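Local coordinates for protein-glutamine gamma-glutamyltransferase 2 (Pagrus major, PDB 1G0D) that joins peptide-bound glutamine to lysine or other primary amines, probably in a calcium-dependent manner, and so cross-links or aminates proteins, at residues L611-K616 and S667-D672; F620-A625 and L661-D666. All coordinates share one frame; numbering follows the deposited sequence.

Overall arrangement
Both contacts belong to the C-terminal Ig-like domain. Interaction 2 is buried: two neighbouring strands pair by regular backbone hydrogen bonds, with an apolar face and a mixed face that includes two carboxylates. Interaction 1 is partly exposed and lies at an end of this domain. There the loop after strand 659-666 meets the segment leading into strand 615-616, and a carboxylate, backbone amides and a water carry much of the bonding. The two contacts share chain elements, since segment 661-666 runs straight into 667-672. They also touch: Lys671 NZ forms a salt bridge with Asp666 OD2, and Leu615 CD1 packs against Phe665 CE2.

Interaction 1: L611-K616 and S667-D672; sequences LPVPLK and SDRLKD
Asp668 OD2 accepts two backbone N-H groups, which reach it from opposite faces of the carboxylate plane. Lys616 N comes from the other segment, 3.0 Å from Asp668 OD2, and is the sound bond of the two. Arg669 N comes from the same loop; its bond is bent and modelled very short, so its exact length is doubtful. In return, Asp668 N donates to Lys616 O at 3.0 Å. Asp668 CG lies between its backbone N and carbonyl carbon (chi1 58°), which brings it to 3.5 Å from Lys616 N. The other oxygen, OD1, takes a hydrogen bond from a water that also donates to Pro614 O.

Val613 lies over one face of the Arg669 guanidinium, toward its rim, and its CG2 is 3.3 Å from Arg669 NH1. The two side chains cross at about a right angle. Arg669 NH2 hydrogen-bonds to Tyr546 OH outside the contact. Deeper in, Leu615 CD1 packs on Leu670 CB at 3.8 Å, beside Phe607 of strand 601-608.

The Lys616 ammonium is close to the carboxylate but makes no salt bridge with it. The junction therefore rests more on backbone amides than on paired charges. The N-H groups of Lys616 and Arg669 would probably stabilise the negative charge of Asp668.

Interaction 2: F620-A625 and L661-D666; sequences FTLEGA and LLVDFD
Strands 620-624 and 661-666 run antiparallel at 158°, with their axes 4.7 Å apart at the closest approach. They are neighbours in a sheet of the C-terminal Ig-like domain, between strands 628-634 and 673-682. Thr621 with Asp664 and Glu623 with Leu662 are the hydrogen-bonded pairs. Each pair makes two N-H to O bonds, and Leu662 N to Glu623 O is the shortest at 2.8 Å. Phe620 with Phe665 and Leu622 with Val663 are non-hydrogen-bonded pairs. Here CA-H to O contacts add to the pairing, such as Phe620 CA to Asp664 O at 3.3 Å.

The side chains of Phe620, Leu622, Val663 and Phe665 share one apolar face. Phe665 CD1 sits over the centre of the Phe620 ring, 3.6 Å from Phe620 CZ. The ring planes are at 48°, so the pair is oblique. Val663 CG1 meets the edge of the Phe620 ring. Strand 644-651 packs on this face, with Val645 and Val647 against Phe620. An alanine in place of Phe620 would probably open a gap between Phe665, Val663 and these valines, leaving Phe665 CD1 without the ring it sits over.

Thr621, Glu623, Leu662 and Asp664 line the other face. It has buried carboxylates, and their polar partners lie outside the two strands. Asp664 makes salt bridges with Lys674 and Arg248, and Glu623 OE2 hydrogen-bonds to Thr250 OG1.

Back on the apolar face, Leu622 and Val663 lie side by side and point the same way. Leu622 CG is anti to the carbonyl carbon (chi1 -49°), which sets it beside the backbone N. From there Leu622 CD1 touches Val663 CG2 at 3.5 Å, while Leu622 CD2 rests on Val663 CG1 at 3.7 Å.

Interaction 1: L611-K616 and S667-D672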
ATOM      1  N   LEU A 611      -2.960 -10.766  28.982  1.00 44.24           N
ATOM      2  CA  LEU A 611      -1.874 -11.656  29.324  1.00 40.15           C
ATOM      3  C   LEU A 611      -1.701 -11.796  30.839  1.00 43.63           C
ATOM      4  O   LEU A 611      -1.717 -10.819  31.586  1.00 40.84           O
ATOM      5  CB  LEU A 611      -0.584 -11.121  28.707  1.00 30.36           C
ATOM      6  CG  LEU A 611      -0.068 -11.793  27.449  1.00 22.87           C
ATOM      7  CD1 LEU A 611      -1.165 -11.966  26.456  1.00 12.72           C
ATOM      8  CD2 LEU A 611       1.081 -10.972  26.918  1.00 19.58           C
ATOM      9  N   PRO A 612      -1.540 -13.031  31.310  1.00 47.58           N
ATOM     10  CA  PRO A 612      -1.354 -13.247  32.741  1.00 50.86           C
ATOM     11  C   PRO A 612       0.128 -12.993  33.046  1.00 51.04           C
ATOM     12  O   PRO A 612       0.729 -13.636  33.900  1.00 54.12           O
ATOM     13  CB  PRO A 612      -1.749 -14.705  32.926  1.00 53.44           C
ATOM     14  CG  PRO A 612      -1.380 -15.350  31.602  1.00 53.40           C
ATOM     15  CD  PRO A 612      -1.516 -14.289  30.542  1.00 51.48           C
ATOM     16  N   VAL A 613       0.706 -12.039  32.329  1.00 49.38           N
ATOM     17  CA  VAL A 613       2.105 -11.683  32.484  1.00 47.65           C
ATOM     18  C   VAL A 613       2.159 -10.180  32.489  1.00 46.68           C
ATOM     19  O   VAL A 613       1.309  -9.534  31.909  1.00 48.94           O
ATOM     20  CB  VAL A 613       2.943 -12.114  31.259  1.00 49.68           C
ATOM     21  CG1 VAL A 613       4.354 -12.406  31.674  1.00 51.69           C
ATOM     22  CG2 VAL A 613       2.325 -13.314  30.584  1.00 50.83           C
ATOM     23  N   PRO A 614       3.146  -9.593  33.161  1.00 47.06           N
ATOM     24  CA  PRO A 614       3.158  -8.132  33.111  1.00 46.85           C
ATOM     25  C   PRO A 614       3.817  -7.764  31.760  1.00 44.86           C
ATOM     26  O   PRO A 614       4.647  -8.526  31.267  1.00 47.36           O
ATOM     27  CB  PRO A 614       4.051  -7.757  34.294  1.00 48.89           C
ATOM     28  CG  PRO A 614       5.072  -8.862  34.309  1.00 48.38           C
ATOM     29  CD  PRO A 614       4.256 -10.119  33.979  1.00 49.32           C
ATOM     30  N   LEU A 615       3.443  -6.638  31.150  1.00 39.89           N
ATOM     31  CA  LEU A 615       4.079  -6.216  29.897  1.00 33.71           C
ATOM     32  C   LEU A 615       4.841  -4.977  30.262  1.00 33.59           C
ATOM     33  O   LEU A 615       4.357  -4.122  30.988  1.00 33.99           O
ATOM     34  CB  LEU A 615       3.059  -5.854  28.820  1.00 32.95           C
ATOM     35  CG  LEU A 615       1.561  -6.050  29.086  1.00 28.64           C
ATOM     36  CD1 LEU A 615       0.791  -5.287  28.055  1.00 34.24           C
ATOM     37  CD2 LEU A 615       1.209  -7.507  29.010  1.00 26.99           C
ATOM     38  N   LYS A 616       6.060  -4.875  29.808  1.00 35.26           N
ATOM     39  CA  LYS A 616       6.769  -3.679  30.143  1.00 39.01           C
ATOM     40  C   LYS A 616       7.304  -3.132  28.864  1.00 37.74           C
ATOM     41  O   LYS A 616       7.372  -3.835  27.859  1.00 38.24           O
ATOM     42  CB  LYS A 616       7.888  -3.948  31.152  1.00 46.40           C
ATOM     43  CG  LYS A 616       8.562  -5.301  31.037  1.00 52.44           C
ATOM     44  CD  LYS A 616       9.779  -5.370  31.976  1.00 60.96           C
ATOM     45  CE  LYS A 616       9.981  -6.777  32.584  1.00 66.04           C
ATOM     46  NZ  LYS A 616       8.814  -7.257  33.419  1.00 69.07           N
ATOM     47  N   SER A 667       4.719  -3.703  23.527  1.00 27.49           N
ATOM     48  CA  SER A 667       5.269  -4.057  24.813  1.00 27.33           C
ATOM     49  C   SER A 667       6.077  -5.295  24.542  1.00 28.26           C
ATOM     50  O   SER A 667       5.989  -5.840  23.441  1.00 29.23           O
ATOM     51  CB  SER A 667       4.131  -4.397  25.761  1.00 22.74           C
ATOM     52  OG  SER A 667       3.406  -5.493  25.231  1.00 17.63           O
ATOM     53  N   ASP A 668       6.839  -5.743  25.541  1.00 28.08           N
ATOM     54  CA  ASP A 668       7.673  -6.945  25.405  1.00 30.55           C
ATOM     55  C   ASP A 668       6.857  -8.188  25.071  1.00 30.09           C
ATOM     56  O   ASP A 668       7.181  -8.902  24.125  1.00 30.22           O
ATOM     57  CB  ASP A 668       8.488  -7.211  26.687  1.00 29.12           C
ATOM     58  CG  ASP A 668       7.616  -7.380  27.919  1.00 32.88           C
ATOM     59  OD1 ASP A 668       8.152  -7.820  28.958  1.00 35.53           O
ATOM     60  OD2 ASP A 668       6.405  -7.072  27.861  1.00 32.97           O
ATOM     61  N   ARG A 669       5.787  -8.418  25.825  1.00 29.19           N
ATOM     62  CA  ARG A 669       4.943  -9.571  25.628  1.00 29.83           C
ATOM     63  C   ARG A 669       3.677  -9.338  24.807  1.00 31.63           C
ATOM     64  O   ARG A 669       3.076 -10.306  24.317  1.00 34.59           O
ATOM     65  CB  ARG A 669       4.580 -10.154  26.984  1.00 35.00           C
ATOM     66  CG  ARG A 669       5.797 -10.372  27.861  1.00 39.62           C
ATOM     67  CD  ARG A 669       6.560 -11.626  27.458  1.00 44.01           C
ATOM     68  NE  ARG A 669       6.146 -12.749  28.289  1.00 55.49           N
ATOM     69  CZ  ARG A 669       5.152 -13.578  27.975  1.00 61.60           C
ATOM     70  NH1 ARG A 669       4.826 -14.589  28.792  1.00 61.48           N
ATOM     71  NH2 ARG A 669       4.490 -13.404  26.827  1.00 64.23           N
ATOM     72  N   LEU A 670       3.247  -8.080  24.674  1.00 30.11           N
ATOM     73  CA  LEU A 670       2.050  -7.756  23.866  1.00 24.29           C
ATOM     74  C   LEU A 670       2.443  -6.846  22.731  1.00 27.06           C
ATOM     75  O   LEU A 670       2.829  -5.677  22.947  1.00 26.85           O
ATOM     76  CB  LEU A 670       0.983  -7.046  24.671  1.00 15.66           C
ATOM     77  CG  LEU A 670      -0.416  -7.661  24.706  1.00 11.63           C
ATOM     78  CD1 LEU A 670      -1.434  -6.555  24.656  1.00 10.04           C
ATOM     79  CD2 LEU A 670      -0.629  -8.632  23.603  1.00  7.68           C
ATOM     80  N   LYS A 671       2.349  -7.393  21.520  1.00 24.36           N
ATOM     81  CA  LYS A 671       2.717  -6.644  20.346  1.00 25.32           C
ATOM     82  C   LYS A 671       1.577  -6.665  19.364  1.00 24.75           C
ATOM     83  O   LYS A 671       0.746  -7.584  19.413  1.00 21.09           O
ATOM     84  CB  LYS A 671       3.965  -7.264  19.686  1.00 28.98           C
ATOM     85  CG  LYS A 671       5.032  -7.790  20.638  1.00 30.13           C
ATOM     86  CD  LYS A 671       6.186  -8.461  19.899  1.00 30.08           C
ATOM     87  CE  LYS A 671       7.510  -7.818  20.284  1.00 33.83           C
ATOM     88  NZ  LYS A 671       7.352  -6.344  20.606  1.00 42.49           N
ATOM     89  N   ASP A 672       1.554  -5.652  18.479  1.00 23.49           N
ATOM     90  CA  ASP A 672       0.548  -5.554  17.428  1.00 20.22           C
ATOM     91  C   ASP A 672      -0.807  -5.183  18.044  1.00 19.02           C
ATOM     92  O   ASP A 672      -1.811  -5.881  17.886  1.00 19.76           O
ATOM     93  CB  ASP A 672       0.501  -6.918  16.694  1.00 24.16           C
ATOM     94  CG  ASP A 672       0.049  -6.824  15.244  1.00 21.65           C
ATOM     95  OD1 ASP A 672      -0.671  -7.746  14.794  1.00 19.14           O
ATOM     96  OD2 ASP A 672       0.413  -5.856  14.553  1.00 28.30           O
TER
HETATM   97  O   HOH W   1       7.534  -9.539  30.939  1.00 40.72           O

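Interaction 2: F620-A625 and L661-D666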
ATOM      1  N   PHE A 620       2.676   3.992  23.637  1.00 23.27           N
ATOM      2  CA  PHE A 620       1.502   4.253  22.827  1.00 19.87           C
ATOM      3  C   PHE A 620       2.050   5.268  21.817  1.00 22.51           C
ATOM      4  O   PHE A 620       2.829   6.144  22.200  1.00 21.73           O
ATOM      5  CB  PHE A 620       0.410   4.910  23.673  1.00 18.77           C
ATOM      6  CG  PHE A 620      -0.339   3.961  24.560  1.00 15.34           C
ATOM      7  CD1 PHE A 620      -1.408   3.234  24.070  1.00 13.79           C
ATOM      8  CD2 PHE A 620       0.029   3.790  25.885  1.00 13.61           C
ATOM      9  CE1 PHE A 620      -2.112   2.334  24.899  1.00 16.21           C
ATOM     10  CE2 PHE A 620      -0.658   2.902  26.720  1.00 12.58           C
ATOM     11  CZ  PHE A 620      -1.724   2.175  26.225  1.00 16.96           C
ATOM     12  N   THR A 621       1.698   5.137  20.539  1.00 21.78           N
ATOM     13  CA  THR A 621       2.137   6.104  19.518  1.00 21.03           C
ATOM     14  C   THR A 621       0.874   6.612  18.869  1.00 20.63           C
ATOM     15  O   THR A 621       0.062   5.805  18.431  1.00 23.65           O
ATOM     16  CB  THR A 621       2.967   5.463  18.425  1.00 22.04           C
ATOM     17  OG1 THR A 621       3.980   4.637  19.018  1.00 28.33           O
ATOM     18  CG2 THR A 621       3.579   6.540  17.537  1.00 17.38           C
ATOM     19  N   LEU A 622       0.690   7.931  18.799  1.00 19.71           N
ATOM     20  CA  LEU A 622      -0.538   8.482  18.222  1.00 18.04           C
ATOM     21  C   LEU A 622      -0.302   9.358  17.004  1.00 17.43           C
ATOM     22  O   LEU A 622       0.665  10.106  16.953  1.00 22.69           O
ATOM     23  CB  LEU A 622      -1.293   9.330  19.247  1.00 17.01           C
ATOM     24  CG  LEU A 622      -1.679   8.993  20.688  1.00 18.13           C
ATOM     25  CD1 LEU A 622      -3.179   9.078  20.816  1.00 18.84           C
ATOM     26  CD2 LEU A 622      -1.211   7.652  21.085  1.00 17.81           C
ATOM     27  N   GLU A 623      -1.183   9.272  16.012  1.00 15.54           N
ATOM     28  CA  GLU A 623      -1.049  10.111  14.836  1.00 14.96           C
ATOM     29  C   GLU A 623      -2.354  10.214  14.066  1.00 17.52           C
ATOM     30  O   GLU A 623      -3.240   9.369  14.203  1.00 18.99           O
ATOM     31  CB  GLU A 623       0.024   9.563  13.923  1.00 12.29           C
ATOM     32  CG  GLU A 623      -0.512   8.534  12.994  1.00 16.02           C
ATOM     33  CD  GLU A 623       0.445   8.236  11.883  1.00 20.81           C
ATOM     34  OE1 GLU A 623       0.889   9.190  11.205  1.00 23.27           O
ATOM     35  OE2 GLU A 623       0.763   7.043  11.697  1.00 22.07           O
ATOM     36  N   GLY A 624      -2.462  11.260  13.251  1.00 19.10           N
ATOM     37  CA  GLY A 624      -3.648  11.448  12.440  1.00 19.11           C
ATOM     38  C   GLY A 624      -3.420  12.545  11.418  1.00 20.69           C
ATOM     39  O   GLY A 624      -2.930  13.607  11.791  1.00 20.79           O
ATOM     40  N   ALA A 625      -3.720  12.282  10.138  1.00 20.62           N
ATOM     41  CA  ALA A 625      -3.575  13.282   9.077  1.00 18.01           C
ATOM     42  C   ALA A 625      -4.451  14.415   9.555  1.00 19.47           C
ATOM     43  O   ALA A 625      -5.611  14.181   9.901  1.00 17.71           O
ATOM     44  CB  ALA A 625      -4.123  12.745   7.756  1.00 14.30           C
ATOM     45  N   LEU A 661      -8.058   9.262  14.137  1.00 20.46           N
ATOM     46  CA  LEU A 661      -6.924   9.228  15.062  1.00 18.66           C
ATOM     47  C   LEU A 661      -6.543   7.791  15.185  1.00 18.89           C
ATOM     48  O   LEU A 661      -7.391   6.932  15.490  1.00 20.15           O
ATOM     49  CB  LEU A 661      -7.292   9.810  16.420  1.00 14.55           C
ATOM     50  CG  LEU A 661      -6.158   9.869  17.436  1.00 18.11           C
ATOM     51  CD1 LEU A 661      -5.025  10.758  16.954  1.00 14.35           C
ATOM     52  CD2 LEU A 661      -6.727  10.360  18.766  1.00 17.29           C
ATOM     53  N   LEU A 662      -5.265   7.540  14.898  1.00 18.85           N
ATOM     54  CA  LEU A 662      -4.693   6.189  14.908  1.00 19.56           C
ATOM     55  C   LEU A 662      -3.734   5.956  16.083  1.00 18.00           C
ATOM     56  O   LEU A 662      -2.957   6.833  16.472  1.00 17.62           O
ATOM     57  CB  LEU A 662      -3.955   5.911  13.587  1.00 15.99           C
ATOM     58  CG  LEU A 662      -4.738   5.680  12.296  1.00 18.01           C
ATOM     59  CD1 LEU A 662      -5.682   6.824  11.986  1.00 17.54           C
ATOM     60  CD2 LEU A 662      -3.748   5.579  11.191  1.00 20.53           C
ATOM     61  N   VAL A 663      -3.813   4.767  16.665  1.00 17.92           N
ATOM     62  CA  VAL A 663      -2.958   4.437  17.778  1.00 17.50           C
ATOM     63  C   VAL A 663      -2.441   2.993  17.758  1.00 18.60           C
ATOM     64  O   VAL A 663      -3.160   2.029  17.434  1.00 15.52           O
ATOM     65  CB  VAL A 663      -3.694   4.712  19.116  1.00 17.66           C
ATOM     66  CG1 VAL A 663      -2.789   4.419  20.279  1.00 13.79           C
ATOM     67  CG2 VAL A 663      -4.134   6.154  19.165  1.00 19.76           C
ATOM     68  N   ASP A 664      -1.159   2.890  18.096  1.00 20.21           N
ATOM     69  CA  ASP A 664      -0.445   1.641  18.203  1.00 22.50           C
ATOM     70  C   ASP A 664       0.128   1.446  19.630  1.00 24.23           C
ATOM     71  O   ASP A 664       0.569   2.393  20.281  1.00 24.72           O
ATOM     72  CB  ASP A 664       0.697   1.636  17.196  1.00 22.75           C
ATOM     73  CG  ASP A 664       1.650   0.488  17.417  1.00 26.78           C
ATOM     74  OD1 ASP A 664       1.347  -0.643  16.960  1.00 30.69           O
ATOM     75  OD2 ASP A 664       2.700   0.711  18.061  1.00 27.90           O
ATOM     76  N   PHE A 665       0.094   0.212  20.122  1.00 27.93           N
ATOM     77  CA  PHE A 665       0.674  -0.119  21.432  1.00 28.58           C
ATOM     78  C   PHE A 665       1.605  -1.328  21.337  1.00 26.91           C
ATOM     79  O   PHE A 665       1.219  -2.396  20.828  1.00 23.90           O
ATOM     80  CB  PHE A 665      -0.403  -0.419  22.500  1.00 32.19           C
ATOM     81  CG  PHE A 665       0.166  -0.956  23.811  1.00 33.45           C
ATOM     82  CD1 PHE A 665       0.637  -0.089  24.804  1.00 36.26           C
ATOM     83  CD2 PHE A 665       0.291  -2.330  24.024  1.00 33.67           C
ATOM     84  CE1 PHE A 665       1.234  -0.594  25.985  1.00 36.33           C
ATOM     85  CE2 PHE A 665       0.880  -2.829  25.193  1.00 31.53           C
ATOM     86  CZ  PHE A 665       1.352  -1.963  26.169  1.00 31.17           C
ATOM     87  N   ASP A 666       2.834  -1.150  21.820  1.00 27.05           N
ATOM     88  CA  ASP A 666       3.798  -2.247  21.845  1.00 29.29           C
ATOM     89  C   ASP A 666       4.395  -2.449  23.237  1.00 29.87           C
ATOM     90  O   ASP A 666       4.563  -1.502  24.019  1.00 27.24           O
ATOM     91  CB  ASP A 666       4.933  -2.056  20.832  1.00 29.23           C
ATOM     92  CG  ASP A 666       5.703  -3.357  20.574  1.00 27.89           C
ATOM     93  OD1 ASP A 666       6.943  -3.293  20.443  1.00 31.74           O
ATOM     94  OD2 ASP A 666       5.069  -4.441  20.502  1.00 26.36           O
TER